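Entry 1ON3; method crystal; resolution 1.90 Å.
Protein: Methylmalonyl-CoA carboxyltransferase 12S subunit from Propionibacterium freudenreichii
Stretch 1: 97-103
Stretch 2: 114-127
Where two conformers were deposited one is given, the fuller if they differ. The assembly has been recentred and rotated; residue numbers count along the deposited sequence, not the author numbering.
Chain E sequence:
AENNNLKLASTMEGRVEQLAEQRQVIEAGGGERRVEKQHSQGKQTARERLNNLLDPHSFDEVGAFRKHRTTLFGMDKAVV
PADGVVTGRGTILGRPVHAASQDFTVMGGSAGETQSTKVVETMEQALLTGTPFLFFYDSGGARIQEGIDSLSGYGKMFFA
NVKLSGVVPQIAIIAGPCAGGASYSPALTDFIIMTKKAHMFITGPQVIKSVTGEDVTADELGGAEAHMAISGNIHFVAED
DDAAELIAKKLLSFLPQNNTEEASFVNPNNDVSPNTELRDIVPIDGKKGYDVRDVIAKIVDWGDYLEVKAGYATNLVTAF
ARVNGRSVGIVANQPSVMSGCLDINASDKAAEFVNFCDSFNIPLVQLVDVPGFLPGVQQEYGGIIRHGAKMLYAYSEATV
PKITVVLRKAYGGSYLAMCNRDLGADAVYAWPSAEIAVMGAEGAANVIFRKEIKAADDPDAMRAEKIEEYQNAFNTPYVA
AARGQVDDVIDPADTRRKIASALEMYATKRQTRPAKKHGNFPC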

# COMPACT_ATOMS: atom_id res chain seq x y z
N VAL E 97 12.32 24.04 -13.29
CA VAL E 97 12.45 23.12 -14.41
C VAL E 97 13.90 22.70 -14.54
O VAL E 97 14.79 23.33 -13.96
CB VAL E 97 12.04 23.75 -15.78
CG1 VAL E 97 10.56 24.11 -15.80
CG2 VAL E 97 12.91 24.97 -16.09
N HIS E 98 14.13 21.62 -15.28
CA HIS E 98 15.47 21.12 -15.59
C HIS E 98 15.55 21.15 -17.11
O HIS E 98 14.56 20.89 -17.79
CB HIS E 98 15.69 19.71 -15.05
CG HIS E 98 15.88 19.67 -13.57
ND1 HIS E 98 14.83 19.75 -12.67
CD2 HIS E 98 17.01 19.64 -12.82
CE1 HIS E 98 15.31 19.78 -11.44
NE2 HIS E 98 16.63 19.72 -11.50
N ALA E 99 16.73 21.45 -17.66
CA ALA E 99 16.86 21.57 -19.11
C ALA E 99 18.23 21.19 -19.63
O ALA E 99 19.22 21.20 -18.88
CB ALA E 99 16.53 23.00 -19.53
N ALA E 100 18.29 20.85 -20.91
CA ALA E 100 19.54 20.50 -21.58
C ALA E 100 19.53 21.25 -22.91
O ALA E 100 18.47 21.46 -23.52
CB ALA E 100 19.62 19.01 -21.82
N SER E 101 20.70 21.65 -23.38
CA SER E 101 20.76 22.39 -24.64
C SER E 101 22.04 21.99 -25.36
O SER E 101 23.13 22.27 -24.88
CB SER E 101 20.73 23.89 -24.33
OG SER E 101 20.58 24.68 -25.49
N GLN E 102 21.89 21.32 -26.49
CA GLN E 102 23.05 20.87 -27.27
C GLN E 102 23.74 22.02 -27.96
O GLN E 102 23.10 22.94 -28.47
CB GLN E 102 22.64 19.81 -28.30
CG GLN E 102 22.35 18.45 -27.68
CD GLN E 102 21.97 17.40 -28.70
OE1 GLN E 102 21.12 17.63 -29.56
NE2 GLN E 102 22.59 16.22 -28.61
N ASP E 103 25.07 21.94 -27.98
CA ASP E 103 25.90 22.98 -28.58
C ASP E 103 26.49 22.46 -29.88
O ASP E 103 27.51 21.76 -29.89
CB ASP E 103 27.02 23.37 -27.60
CG ASP E 103 27.81 24.56 -28.09
OD1 ASP E 103 27.60 25.00 -29.23
OD2 ASP E 103 28.66 25.05 -27.32
N THR E 114 29.81 11.14 -22.53
CA THR E 114 29.67 11.98 -21.35
C THR E 114 28.54 12.99 -21.53
O THR E 114 27.85 13.31 -20.57
CB THR E 114 30.99 12.71 -21.02
OG1 THR E 114 31.95 11.76 -20.55
CG2 THR E 114 30.76 13.76 -19.94
N GLN E 115 28.37 13.48 -22.76
CA GLN E 115 27.28 14.42 -23.05
C GLN E 115 25.95 13.74 -22.71
O GLN E 115 25.09 14.33 -22.04
CB GLN E 115 27.27 14.82 -24.54
CG GLN E 115 26.26 15.92 -24.86
CD GLN E 115 25.96 16.05 -26.34
OE1 GLN E 115 24.90 15.61 -26.82
NE2 GLN E 115 26.89 16.63 -27.08
N SER E 116 25.79 12.51 -23.15
CA SER E 116 24.55 11.78 -22.87
C SER E 116 24.39 11.48 -21.39
O SER E 116 23.27 11.45 -20.88
CB SER E 116 24.48 10.48 -23.67
OG SER E 116 24.24 10.74 -25.05
N THR E 117 25.49 11.25 -20.70
CA THR E 117 25.41 10.98 -19.27
C THR E 117 24.94 12.24 -18.55
O THR E 117 24.14 12.15 -17.62
CB THR E 117 26.77 10.54 -18.71
OG1 THR E 117 27.12 9.28 -19.31
CG2 THR E 117 26.72 10.38 -17.20
N LYS E 118 25.42 13.40 -18.99
CA LYS E 118 25.03 14.69 -18.40
C LYS E 118 23.52 14.90 -18.56
O LYS E 118 22.81 15.35 -17.64
CB LYS E 118 25.77 15.85 -19.09
CG LYS E 118 27.21 16.09 -18.60
CD LYS E 118 27.87 17.29 -19.29
CE LYS E 118 27.15 18.58 -18.99
NZ LYS E 118 27.85 19.76 -19.58
N VAL E 119 23.03 14.60 -19.75
CA VAL E 119 21.60 14.76 -20.01
C VAL E 119 20.77 13.81 -19.13
O VAL E 119 19.76 14.22 -18.54
CB VAL E 119 21.28 14.49 -21.50
CG1 VAL E 119 19.76 14.45 -21.71
CG2 VAL E 119 21.87 15.61 -22.36
N VAL E 120 21.20 12.56 -19.03
CA VAL E 120 20.48 11.59 -18.21
C VAL E 120 20.48 12.01 -16.73
O VAL E 120 19.47 11.88 -16.04
CB VAL E 120 21.09 10.17 -18.36
CG1 VAL E 120 20.44 9.22 -17.38
CG2 VAL E 120 20.85 9.65 -19.78
N GLU E 121 21.61 12.52 -16.25
CA GLU E 121 21.68 12.94 -14.86
C GLU E 121 20.71 14.09 -14.61
O GLU E 121 20.07 14.16 -13.57
CB GLU E 121 23.13 13.29 -14.49
CG GLU E 121 23.86 12.08 -13.86
CD GLU E 121 25.37 12.12 -14.01
OE1 GLU E 121 25.96 13.22 -14.05
OE2 GLU E 121 25.98 11.02 -14.08
N THR E 122 20.58 14.97 -15.60
CA THR E 122 19.66 16.10 -15.47
C THR E 122 18.22 15.60 -15.50
O THR E 122 17.37 16.12 -14.79
CB THR E 122 19.88 17.13 -16.59
OG1 THR E 122 21.23 17.58 -16.55
CG2 THR E 122 18.96 18.33 -16.41
N MET E 123 17.96 14.59 -16.32
CA MET E 123 16.62 14.01 -16.39
C MET E 123 16.28 13.32 -15.06
O MET E 123 15.14 13.41 -14.57
CB MET E 123 16.57 12.98 -17.53
CG MET E 123 16.68 13.61 -18.92
SD MET E 123 16.85 12.37 -20.19
CE MET E 123 15.24 11.53 -20.10
N GLU E 124 17.26 12.63 -14.49
CA GLU E 124 17.05 11.96 -13.20
C GLU E 124 16.76 12.99 -12.13
O GLU E 124 16.01 12.71 -11.20
CB GLU E 124 18.27 11.13 -12.78
CG GLU E 124 18.58 9.91 -13.67
CD GLU E 124 17.62 8.73 -13.50
OE1 GLU E 124 17.82 7.72 -14.22
OE2 GLU E 124 16.68 8.79 -12.67
N GLN E 125 17.37 14.17 -12.23
CA GLN E 125 17.11 15.22 -11.25
C GLN E 125 15.69 15.77 -11.43
O GLN E 125 15.03 16.13 -10.45
CB GLN E 125 18.12 16.37 -11.37
CG GLN E 125 19.59 15.93 -11.25
CD GLN E 125 19.85 15.04 -10.06
OE1 GLN E 125 19.76 15.47 -8.91
NE2 GLN E 125 20.20 13.78 -10.32
N ALA E 126 15.23 15.88 -12.67
CA ALA E 126 13.86 16.36 -12.90
C ALA E 126 12.88 15.37 -12.27
O ALA E 126 11.89 15.77 -11.66
CB ALA E 126 13.57 16.50 -14.42
N LEU E 127 13.17 14.08 -12.42
CA LEU E 127 12.34 13.01 -11.88
C LEU E 127 12.34 13.02 -10.35
O LEU E 127 11.30 12.95 -9.71
CB LEU E 127 12.83 11.64 -12.40
CG LEU E 127 12.04 10.40 -11.98
CD1 LEU E 127 10.63 10.49 -12.53
CD2 LEU E 127 12.71 9.12 -12.51

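Residues 97-102 form the last part of a strand, and residues 114-127 belong to a helix that extends beyond the stretch at both ends. The two run nearly antiparallel, at 166° between their N-to-C directions, and their axes approach to 8.0 Å. The spacing is not uniform: the CA atoms of His98 and Ala126 lie 5.7 Å apart, those of Ala100 and Val119 6.3 Å, and those of Gln102 and Gln115 8.8 Å, so the gap widens toward the C-terminal end of the strand. Strand alternation turns His98 and Ala100 toward the helix, while Val97, Ala99 and Ser101 point away. Together the two stretches bury 344 Å².

At the close end, His98 contributes the largest share of this area. Its ring lies against the helix backbone, with Ala126 N and Gln125 O over one face, and its ND1 comes within 3.5 Å of Ala126 CA. Ala126 adds a close contact of its own, its CB 3.9 Å from His98 CB. The ring also meets Gln125 through NE2, 3.7 Å from Gln125 CB, while the end of the glutamine leads away. Thr122 presents its methyl to the strand, CG2 lying 3.8 Å from both His98 CB and Ala99 O. Its OG1 donates to Lys118 O at 2.9 Å, satisfying the hydroxyl within the helix.

In the middle, Ala100 CB packs against Val119 CG2 at 4.1 Å, a small apolar contact. At the widest of the three CA pairs, two long side chains bridge the gap: Gln102 NE2 donates a nearly linear hydrogen bond to Gln115 OE1 (3.0 Å, 167°). The remaining amide atoms, Gln102 OE1 and Gln115 NE2, are hydrogen-bonded elsewhere in the structure, so each oxygen and nitrogen of the two buried amides has a hydrogen-bonding partner.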